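Local coordinates for secreted effector protein SopD (PDB 5CPC), which acts in the host cell as a secreted virulence effector, working with SopB in membrane fission and macropinosome formation during invasion and contributing to replication in macrophages, at residues Glu194-Leu207 against Lys294-Asp308. Numbering follows the deposited sequence.
Sequences EAPDHPLVEWQDSL and KLYLTHERSLHIGKD
His299 uses both ring nitrogens: NE2 accepts from the backbone N of Gln204 at 3.0 Å, the donor lying 20° out of the ring plane, while ND1 donates to Leu295 O in helix 285-298. That pair of bonds fixes the rotation of the imidazole and implies that ND1 carries the proton. Ile305 CD1 sits over the centre of one ring face; the Trp203 six-membered ring runs nearly parallel but slid off, its CE3 against Ile305 CG2 (3.6 Å) and its rim against Leu295 CD2. Beside these side chains runs a two-stranded parallel sheet, 201-202 with 305-306, joining the chain after helix 180-190 to the C-terminal stretch. Three backbone bonds make its ladder: Val201 N to His304 O (2.9 Å), Gly306 N to Val201 O (2.9 Å) and Trp203 N to Gly306 O (2.8 Å). From within the ladder, Glu202, bent at chi2 (65°), carries OE1 on to Asp308 N, past the strand, accepting a bent bond at 2.7 Å through its syn lone pair. Before it, Leu200 CA lies over a face of the His304 ring. Ser302 OG accepts from His304 N in an ST turn and lies 3.1 Å from Glu194 OE1, an oxygen that takes bonds from Tyr234 OH and from a water held by Arg301 O; Arg191 pairs with OE2. A second water donates to Glu300 O, and a third joins Gln204 O, Ser206 OG and Thr298 OG1.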
ATOM      1  N   GLU A 194     -17.955   1.913   1.846  1.00 45.21           N
ATOM      2  CA  GLU A 194     -17.868   2.676   0.595  1.00 45.06           C
ATOM      3  C   GLU A 194     -17.212   1.820  -0.514  1.00 46.27           C
ATOM      4  O   GLU A 194     -16.112   1.291  -0.358  1.00 45.53           O
ATOM      5  CB  GLU A 194     -17.024   3.918   0.829  1.00 44.03           C
ATOM      6  CG  GLU A 194     -16.613   4.734  -0.394  1.00 40.84           C
ATOM      7  CD  GLU A 194     -15.992   6.075   0.052  1.00 41.30           C
ATOM      8  OE1 GLU A 194     -16.617   6.760   0.948  1.00 41.63           O
ATOM      9  OE2 GLU A 194     -14.872   6.415  -0.459  1.00 38.82           O
ATOM     10  N   ALA A 195     -17.881   1.694  -1.633  1.00 47.03           N
ATOM     11  CA  ALA A 195     -17.308   0.964  -2.749  1.00 48.63           C
ATOM     12  C   ALA A 195     -16.231   1.845  -3.353  1.00 49.35           C
ATOM     13  O   ALA A 195     -16.427   3.094  -3.439  1.00 50.18           O
ATOM     14  CB  ALA A 195     -18.401   0.697  -3.750  1.00 50.35           C
ATOM     15  N   PRO A 196     -15.080   1.237  -3.746  1.00 49.81           N
ATOM     16  CA  PRO A 196     -13.940   1.894  -4.355  1.00 50.25           C
ATOM     17  C   PRO A 196     -14.357   2.783  -5.500  1.00 52.34           C
ATOM     18  O   PRO A 196     -13.638   3.688  -5.886  1.00 51.91           O
ATOM     19  CB  PRO A 196     -13.160   0.726  -4.949  1.00 50.11           C
ATOM     20  CG  PRO A 196     -13.457  -0.366  -4.067  1.00 49.64           C
ATOM     21  CD  PRO A 196     -14.821  -0.215  -3.588  1.00 49.08           C
ATOM     22  N   ASP A 197     -15.547   2.497  -5.994  1.00 54.32           N
ATOM     23  CA  ASP A 197     -16.076   3.045  -7.146  1.00 57.18           C
ATOM     24  C   ASP A 197     -16.948   4.250  -6.838  1.00 56.20           C
ATOM     25  O   ASP A 197     -17.419   4.930  -7.762  1.00 56.94           O
ATOM     26  CB  ASP A 197     -17.008   1.988  -7.687  1.00 60.43           C
ATOM     27  CG  ASP A 197     -16.970   1.952  -9.119  1.00 68.42           C
ATOM     28  OD1 ASP A 197     -15.982   2.547  -9.621  1.00 75.37           O
ATOM     29  OD2 ASP A 197     -17.874   1.342  -9.739  1.00 78.06           O
ATOM     30  N   HIS A 198     -17.232   4.432  -5.558  1.00 53.61           N
ATOM     31  CA  HIS A 198     -18.135   5.481  -5.063  1.00 53.15           C
ATOM     32  C   HIS A 198     -18.008   6.805  -5.820  1.00 53.41           C
ATOM     33  O   HIS A 198     -16.914   7.317  -6.001  1.00 53.39           O
ATOM     34  CB  HIS A 198     -17.895   5.670  -3.583  1.00 50.76           C
ATOM     35  CG  HIS A 198     -18.603   6.840  -2.977  1.00 51.91           C
ATOM     36  ND1 HIS A 198     -18.016   8.080  -2.867  1.00 48.89           N
ATOM     37  CD2 HIS A 198     -19.817   6.940  -2.384  1.00 50.76           C
ATOM     38  CE1 HIS A 198     -18.856   8.905  -2.259  1.00 50.76           C
ATOM     39  NE2 HIS A 198     -19.948   8.238  -1.943  1.00 49.24           N
ATOM     40  N   PRO A 199     -19.133   7.327  -6.317  1.00 54.18           N
ATOM     41  CA  PRO A 199     -19.049   8.593  -7.033  1.00 54.66           C
ATOM     42  C   PRO A 199     -18.946   9.783  -6.062  1.00 53.16           C
ATOM     43  O   PRO A 199     -19.652   9.821  -5.029  1.00 52.30           O
ATOM     44  CB  PRO A 199     -20.380   8.659  -7.804  1.00 56.42           C
ATOM     45  CG  PRO A 199     -21.308   7.750  -7.089  1.00 58.23           C
ATOM     46  CD  PRO A 199     -20.431   6.654  -6.517  1.00 55.47           C
ATOM     47  N   LEU A 200     -18.093  10.739  -6.420  1.00 51.75           N
ATOM     48  CA  LEU A 200     -17.801  11.886  -5.550  1.00 51.30           C
ATOM     49  C   LEU A 200     -19.050  12.660  -5.158  1.00 50.74           C
ATOM     50  O   LEU A 200     -19.988  12.780  -5.932  1.00 52.84           O
ATOM     51  CB  LEU A 200     -16.786  12.835  -6.179  1.00 51.07           C
ATOM     52  CG  LEU A 200     -17.139  13.437  -7.540  1.00 52.52           C
ATOM     53  CD1 LEU A 200     -17.935  14.690  -7.368  1.00 55.46           C
ATOM     54  CD2 LEU A 200     -15.884  13.778  -8.279  1.00 53.54           C
ATOM     55  N   VAL A 201     -19.063  13.146  -3.928  1.00 49.70           N
ATOM     56  CA  VAL A 201     -20.081  14.060  -3.493  1.00 49.82           C
ATOM     57  C   VAL A 201     -19.538  15.478  -3.608  1.00 50.28           C
ATOM     58  O   VAL A 201     -18.400  15.740  -3.202  1.00 47.92           O
ATOM     59  CB  VAL A 201     -20.505  13.790  -2.050  1.00 48.62           C
ATOM     60  CG1 VAL A 201     -21.569  14.847  -1.615  1.00 48.42           C
ATOM     61  CG2 VAL A 201     -21.044  12.335  -1.946  1.00 50.51           C
ATOM     62  N   GLU A 202     -20.371  16.374  -4.149  1.00 50.67           N
ATOM     63  CA  GLU A 202     -20.042  17.816  -4.321  1.00 52.13           C
ATOM     64  C   GLU A 202     -19.819  18.595  -2.986  1.00 49.39           C
ATOM     65  O   GLU A 202     -20.675  18.613  -2.076  1.00 47.05           O
ATOM     66  CB  GLU A 202     -21.081  18.500  -5.262  1.00 54.38           C
ATOM     67  CG  GLU A 202     -20.593  19.688  -6.081  1.00 60.46           C
ATOM     68  CD  GLU A 202     -19.489  19.371  -7.144  1.00 65.46           C
ATOM     69  OE1 GLU A 202     -18.641  20.261  -7.354  1.00 69.45           O
ATOM     70  OE2 GLU A 202     -19.452  18.303  -7.804  1.00 68.91           O
ATOM     71  N   TRP A 203     -18.608  19.156  -2.873  1.00 48.84           N
ATOM     72  CA  TRP A 203     -18.146  19.958  -1.738  1.00 48.29           C
ATOM     73  C   TRP A 203     -19.103  21.083  -1.347  1.00 48.24           C
ATOM     74  O   TRP A 203     -19.397  21.924  -2.182  1.00 48.16           O
ATOM     75  CB  TRP A 203     -16.859  20.638  -2.190  1.00 48.54           C
ATOM     76  CG  TRP A 203     -16.262  21.679  -1.167  1.00 49.40           C
ATOM     77  CD1 TRP A 203     -15.847  22.951  -1.456  1.00 46.55           C
ATOM     78  CD2 TRP A 203     -16.015  21.484   0.242  1.00 46.73           C
ATOM     79  NE1 TRP A 203     -15.343  23.551  -0.326  1.00 45.68           N
ATOM     80  CE2 TRP A 203     -15.421  22.671   0.725  1.00 45.85           C
ATOM     81  CE3 TRP A 203     -16.222  20.416   1.132  1.00 44.71           C
ATOM     82  CZ2 TRP A 203     -15.056  22.837   2.069  1.00 44.97           C
ATOM     83  CZ3 TRP A 203     -15.868  20.570   2.462  1.00 44.36           C
ATOM     84  CH2 TRP A 203     -15.273  21.777   2.922  1.00 46.87           C
ATOM     85  N   GLN A 204     -19.560  21.134  -0.096  1.00 47.56           N
ATOM     86  CA  GLN A 204     -20.331  22.313   0.361  1.00 47.06           C
ATOM     87  C   GLN A 204     -19.686  22.769   1.632  1.00 47.42           C
ATOM     88  O   GLN A 204     -19.684  22.054   2.644  1.00 47.24           O
ATOM     89  CB  GLN A 204     -21.786  21.989   0.638  1.00 46.91           C
ATOM     90  CG  GLN A 204     -22.522  21.649  -0.661  1.00 47.94           C
ATOM     91  CD  GLN A 204     -24.001  21.744  -0.540  1.00 49.77           C
ATOM     92  OE1 GLN A 204     -24.534  22.036   0.527  1.00 48.44           O
ATOM     93  NE2 GLN A 204     -24.696  21.507  -1.653  1.00 52.60           N
ATOM     94  N   ASP A 205     -19.138  23.968   1.594  1.00 47.78           N
ATOM     95  CA  ASP A 205     -18.271  24.385   2.652  1.00 47.81           C
ATOM     96  C   ASP A 205     -19.039  24.944   3.858  1.00 46.49           C
ATOM     97  O   ASP A 205     -19.446  26.053   3.839  1.00 46.90           O
ATOM     98  CB  ASP A 205     -17.276  25.393   2.084  1.00 49.00           C
ATOM     99  CG  ASP A 205     -16.258  25.876   3.135  1.00 52.01           C
ATOM    100  OD1 ASP A 205     -16.255  25.439   4.345  1.00 44.85           O
ATOM    101  OD2 ASP A 205     -15.456  26.713   2.697  1.00 57.49           O
ATOM    102  N   SER A 206     -19.164  24.174   4.933  1.00 44.83           N
ATOM    103  CA  SER A 206     -19.730  24.669   6.132  1.00 44.47           C
ATOM    104  C   SER A 206     -18.673  24.891   7.245  1.00 43.06           C
ATOM    105  O   SER A 206     -19.048  24.908   8.397  1.00 42.68           O
ATOM    106  CB  SER A 206     -20.734  23.633   6.641  1.00 44.56           C
ATOM    107  OG  SER A 206     -20.021  22.485   7.011  1.00 46.89           O
ATOM    108  N   LEU A 207     -17.375  24.986   6.903  1.00 40.52           N
ATOM    109  CA  LEU A 207     -16.302  24.981   7.913  1.00 39.39           C
ATOM    110  C   LEU A 207     -15.942  26.429   8.221  1.00 39.08           C
ATOM    111  O   LEU A 207     -15.917  27.253   7.334  1.00 38.53           O
ATOM    112  CB  LEU A 207     -15.030  24.306   7.376  1.00 38.69           C
ATOM    113  CG  LEU A 207     -15.183  22.804   7.040  1.00 41.38           C
ATOM    114  CD1 LEU A 207     -13.821  22.187   6.711  1.00 40.35           C
ATOM    115  CD2 LEU A 207     -15.852  22.068   8.328  1.00 34.02           C
ATOM    116  N   LYS A 294     -18.813  16.173  10.995  1.00 41.46           N
ATOM    117  CA  LYS A 294     -19.690  17.210  10.429  1.00 41.87           C
ATOM    118  C   LYS A 294     -19.618  17.117   8.930  1.00 40.17           C
ATOM    119  O   LYS A 294     -20.642  17.138   8.267  1.00 41.77           O
ATOM    120  CB  LYS A 294     -19.284  18.613  10.937  1.00 43.53           C
ATOM    121  CG  LYS A 294     -19.835  19.859  10.148  1.00 49.47           C
ATOM    122  CD  LYS A 294     -19.273  21.300  10.720  1.00 53.75           C
ATOM    123  CE  LYS A 294     -19.579  21.568  12.208  1.00 60.34           C
ATOM    124  NZ  LYS A 294     -18.436  21.244  13.215  1.00 64.27           N
ATOM    125  N   LEU A 295     -18.417  17.015   8.383  1.00 39.09           N
ATOM    126  CA  LEU A 295     -18.225  16.894   6.939  1.00 39.45           C
ATOM    127  C   LEU A 295     -18.867  15.597   6.376  1.00 39.71           C
ATOM    128  O   LEU A 295     -19.538  15.586   5.326  1.00 40.32           O
ATOM    129  CB  LEU A 295     -16.733  16.910   6.650  1.00 40.50           C
ATOM    130  CG  LEU A 295     -15.999  18.227   6.925  1.00 40.53           C
ATOM    131  CD1 LEU A 295     -14.480  18.081   6.709  1.00 41.39           C
ATOM    132  CD2 LEU A 295     -16.600  19.236   5.953  1.00 41.31           C
ATOM    133  N   TYR A 296     -18.707  14.497   7.108  1.00 40.02           N
ATOM    134  CA  TYR A 296     -19.186  13.189   6.623  1.00 39.94           C
ATOM    135  C   TYR A 296     -20.696  13.243   6.555  1.00 41.30           C
ATOM    136  O   TYR A 296     -21.269  12.849   5.546  1.00 43.29           O
ATOM    137  CB  TYR A 296     -18.703  12.141   7.597  1.00 41.28           C
ATOM    138  CG  TYR A 296     -19.253  10.718   7.492  1.00 44.40           C
ATOM    139  CD1 TYR A 296     -18.621   9.793   6.700  1.00 42.46           C
ATOM    140  CD2 TYR A 296     -20.303  10.286   8.311  1.00 46.01           C
ATOM    141  CE1 TYR A 296     -19.063   8.449   6.638  1.00 47.23           C
ATOM    142  CE2 TYR A 296     -20.750   8.922   8.269  1.00 48.62           C
ATOM    143  CZ  TYR A 296     -20.121   8.034   7.410  1.00 47.76           C
ATOM    144  OH  TYR A 296     -20.517   6.732   7.330  1.00 50.21           O
ATOM    145  N   LEU A 297     -21.340  13.827   7.598  1.00 42.26           N
ATOM    146  CA  LEU A 297     -22.804  13.888   7.696  1.00 42.71           C
ATOM    147  C   LEU A 297     -23.389  14.821   6.648  1.00 42.94           C
ATOM    148  O   LEU A 297     -24.549  14.658   6.260  1.00 44.88           O
ATOM    149  CB  LEU A 297     -23.256  14.351   9.089  1.00 43.32           C
ATOM    150  CG  LEU A 297     -23.124  13.272  10.178  1.00 45.38           C
ATOM    151  CD1 LEU A 297     -23.725  13.758  11.500  1.00 46.01           C
ATOM    152  CD2 LEU A 297     -23.732  11.900   9.778  1.00 44.32           C
ATOM    153  N   THR A 298     -22.577  15.761   6.169  1.00 41.26           N
ATOM    154  CA  THR A 298     -23.017  16.742   5.174  1.00 41.65           C
ATOM    155  C   THR A 298     -22.524  16.480   3.773  1.00 42.13           C
ATOM    156  O   THR A 298     -22.766  17.291   2.845  1.00 43.50           O
ATOM    157  CB  THR A 298     -22.602  18.207   5.594  1.00 40.63           C
ATOM    158  OG1 THR A 298     -21.202  18.259   5.984  1.00 39.06           O
ATOM    159  CG2 THR A 298     -23.460  18.616   6.802  1.00 41.99           C
ATOM    160  N   HIS A 299     -21.839  15.357   3.604  1.00 41.50           N
ATOM    161  CA  HIS A 299     -21.511  14.874   2.308  1.00 42.40           C
ATOM    162  C   HIS A 299     -21.926  13.393   2.093  1.00 45.00           C
ATOM    163  O   HIS A 299     -21.115  12.540   1.608  1.00 43.89           O
ATOM    164  CB  HIS A 299     -20.010  15.077   2.064  1.00 42.08           C
ATOM    165  CG  HIS A 299     -19.638  16.506   1.906  1.00 40.93           C
ATOM    166  ND1 HIS A 299     -19.422  17.337   2.980  1.00 41.68           N
ATOM    167  CD2 HIS A 299     -19.458  17.258   0.799  1.00 40.93           C
ATOM    168  CE1 HIS A 299     -19.152  18.553   2.540  1.00 39.67           C
ATOM    169  NE2 HIS A 299     -19.144  18.526   1.222  1.00 40.70           N
ATOM    170  N   GLU A 300     -23.194  13.111   2.435  1.00 45.55           N
ATOM    171  CA  GLU A 300     -23.864  11.874   2.074  1.00 46.95           C
ATOM    172  C   GLU A 300     -23.096  10.727   2.662  1.00 45.95           C
ATOM    173  O   GLU A 300     -22.909   9.738   2.016  1.00 47.36           O
ATOM    174  CB  GLU A 300     -24.075  11.794   0.545  1.00 46.84           C
ATOM    175  CG  GLU A 300     -24.991  12.992   0.091  1.00 51.14           C
ATOM    176  CD  GLU A 300     -25.458  12.973  -1.374  1.00 53.89           C
ATOM    177  OE1 GLU A 300     -25.060  12.128  -2.182  1.00 59.82           O
ATOM    178  OE2 GLU A 300     -26.246  13.839  -1.747  1.00 58.34           O
ATOM    179  N   ARG A 301     -22.642  10.898   3.904  1.00 45.91           N
ATOM    180  CA  ARG A 301     -21.901   9.868   4.647  1.00 46.14           C
ATOM    181  C   ARG A 301     -20.695   9.351   3.869  1.00 45.44           C
ATOM    182  O   ARG A 301     -20.487   8.124   3.716  1.00 46.41           O
ATOM    183  CB  ARG A 301     -22.827   8.704   5.027  1.00 47.46           C
ATOM    184  CG  ARG A 301     -24.030   9.095   5.809  1.00 49.41           C
ATOM    185  CD  ARG A 301     -24.789   7.897   6.496  1.00 52.61           C
ATOM    186  NE  ARG A 301     -25.645   8.502   7.504  1.00 55.71           N
ATOM    187  CZ  ARG A 301     -25.391   8.531   8.815  1.00 58.57           C
ATOM    188  NH1 ARG A 301     -24.339   7.907   9.323  1.00 59.01           N
ATOM    189  NH2 ARG A 301     -26.227   9.167   9.637  1.00 56.42           N
ATOM    190  N   SER A 302     -19.918  10.290   3.344  1.00 43.68           N
ATOM    191  CA  SER A 302     -18.646  10.005   2.686  1.00 42.02           C
ATOM    192  C   SER A 302     -17.668  11.211   2.909  1.00 41.82           C
ATOM    193  O   SER A 302     -18.133  12.359   3.111  1.00 38.60           O
ATOM    194  CB  SER A 302     -18.919   9.891   1.224  1.00 41.57           C
ATOM    195  OG  SER A 302     -17.701   9.640   0.562  1.00 43.30           O
ATOM    196  N   LEU A 303     -16.360  10.980   2.830  1.00 39.01           N
ATOM    197  CA  LEU A 303     -15.436  12.109   2.671  1.00 38.91           C
ATOM    198  C   LEU A 303     -14.848  12.120   1.286  1.00 39.29           C
ATOM    199  O   LEU A 303     -13.923  12.860   0.993  1.00 39.43           O
ATOM    200  CB  LEU A 303     -14.367  12.201   3.769  1.00 36.65           C
ATOM    201  CG  LEU A 303     -14.882  12.261   5.208  1.00 39.07           C
ATOM    202  CD1 LEU A 303     -13.737  12.117   6.202  1.00 39.54           C
ATOM    203  CD2 LEU A 303     -15.593  13.564   5.427  1.00 37.13           C
ATOM    204  N   HIS A 304     -15.472  11.379   0.379  1.00 41.13           N
ATOM    205  CA  HIS A 304     -15.073  11.358  -1.024  1.00 41.40           C
ATOM    206  C   HIS A 304     -15.737  12.531  -1.678  1.00 42.82           C
ATOM    207  O   HIS A 304     -16.720  12.410  -2.423  1.00 42.54           O
ATOM    208  CB  HIS A 304     -15.431  10.015  -1.692  1.00 41.93           C
ATOM    209  CG  HIS A 304     -15.135   9.945  -3.159  1.00 44.33           C
ATOM    210  ND1 HIS A 304     -14.128  10.673  -3.765  1.00 47.49           N
ATOM    211  CD2 HIS A 304     -15.696   9.201  -4.140  1.00 42.59           C
ATOM    212  CE1 HIS A 304     -14.113  10.422  -5.060  1.00 43.30           C
ATOM    213  NE2 HIS A 304     -15.046   9.519  -5.310  1.00 46.76           N
ATOM    214  N   ILE A 305     -15.106  13.680  -1.427  1.00 42.95           N
ATOM    215  CA  ILE A 305     -15.640  15.009  -1.738  1.00 42.65           C
ATOM    216  C   ILE A 305     -14.887  15.525  -2.938  1.00 44.37           C
ATOM    217  O   ILE A 305     -13.662  15.451  -2.975  1.00 43.10           O
ATOM    218  CB  ILE A 305     -15.449  15.870  -0.477  1.00 41.55           C
ATOM    219  CG1 ILE A 305     -16.301  15.251   0.629  1.00 37.85           C
ATOM    220  CG2 ILE A 305     -15.738  17.326  -0.703  1.00 41.91           C
ATOM    221  CD1 ILE A 305     -16.381  16.049   1.981  1.00 35.29           C
ATOM    222  N   GLY A 306     -15.609  16.054  -3.922  1.00 46.56           N
ATOM    223  CA  GLY A 306     -14.983  16.639  -5.087  1.00 48.76           C
ATOM    224  C   GLY A 306     -15.546  18.032  -5.301  1.00 52.37           C
ATOM    225  O   GLY A 306     -16.518  18.452  -4.626  1.00 52.08           O
ATOM    226  N   LYS A 307     -14.960  18.744  -6.263  1.00 54.69           N
ATOM    227  CA  LYS A 307     -15.487  20.000  -6.719  1.00 58.71           C
ATOM    228  C   LYS A 307     -15.410  19.941  -8.231  1.00 61.12           C
ATOM    229  O   LYS A 307     -14.453  19.400  -8.789  1.00 60.26           O
ATOM    230  CB  LYS A 307     -14.692  21.196  -6.155  1.00 59.09           C
ATOM    231  CG  LYS A 307     -15.427  22.564  -6.179  1.00 64.11           C
ATOM    232  CD  LYS A 307     -14.512  23.764  -5.767  1.00 71.41           C
ATOM    233  CE  LYS A 307     -13.186  23.828  -6.599  1.00 76.68           C
ATOM    234  NZ  LYS A 307     -11.955  23.292  -5.805  1.00 79.03           N
ATOM    235  N   ASP A 308     -16.455  20.472  -8.867  1.00 63.96           N
ATOM    236  CA  ASP A 308     -16.606  20.539 -10.331  1.00 67.30           C
ATOM    237  C   ASP A 308     -16.242  19.222 -11.023  1.00 66.81           C
ATOM    238  O   ASP A 308     -15.623  19.239 -12.066  1.00 66.31           O
ATOM    239  CB  ASP A 308     -15.814  21.738 -10.914  1.00 69.34           C
ATOM    240  CG  ASP A 308     -16.293  23.101 -10.369  1.00 73.60           C
ATOM    241  OD1 ASP A 308     -17.511  23.420 -10.510  1.00 78.66           O
ATOM    242  OD2 ASP A 308     -15.457  23.866  -9.805  1.00 74.38           O
TER
HETATM  243  O   HOH W   1     -19.153   6.326   2.183  1.00 30.13           O
HETATM  244  O   HOH W   2     -21.923   8.809  -0.468  1.00 33.95           O
HETATM  245  O   HOH W   3     -20.769  20.887   4.959  1.00 45.21           O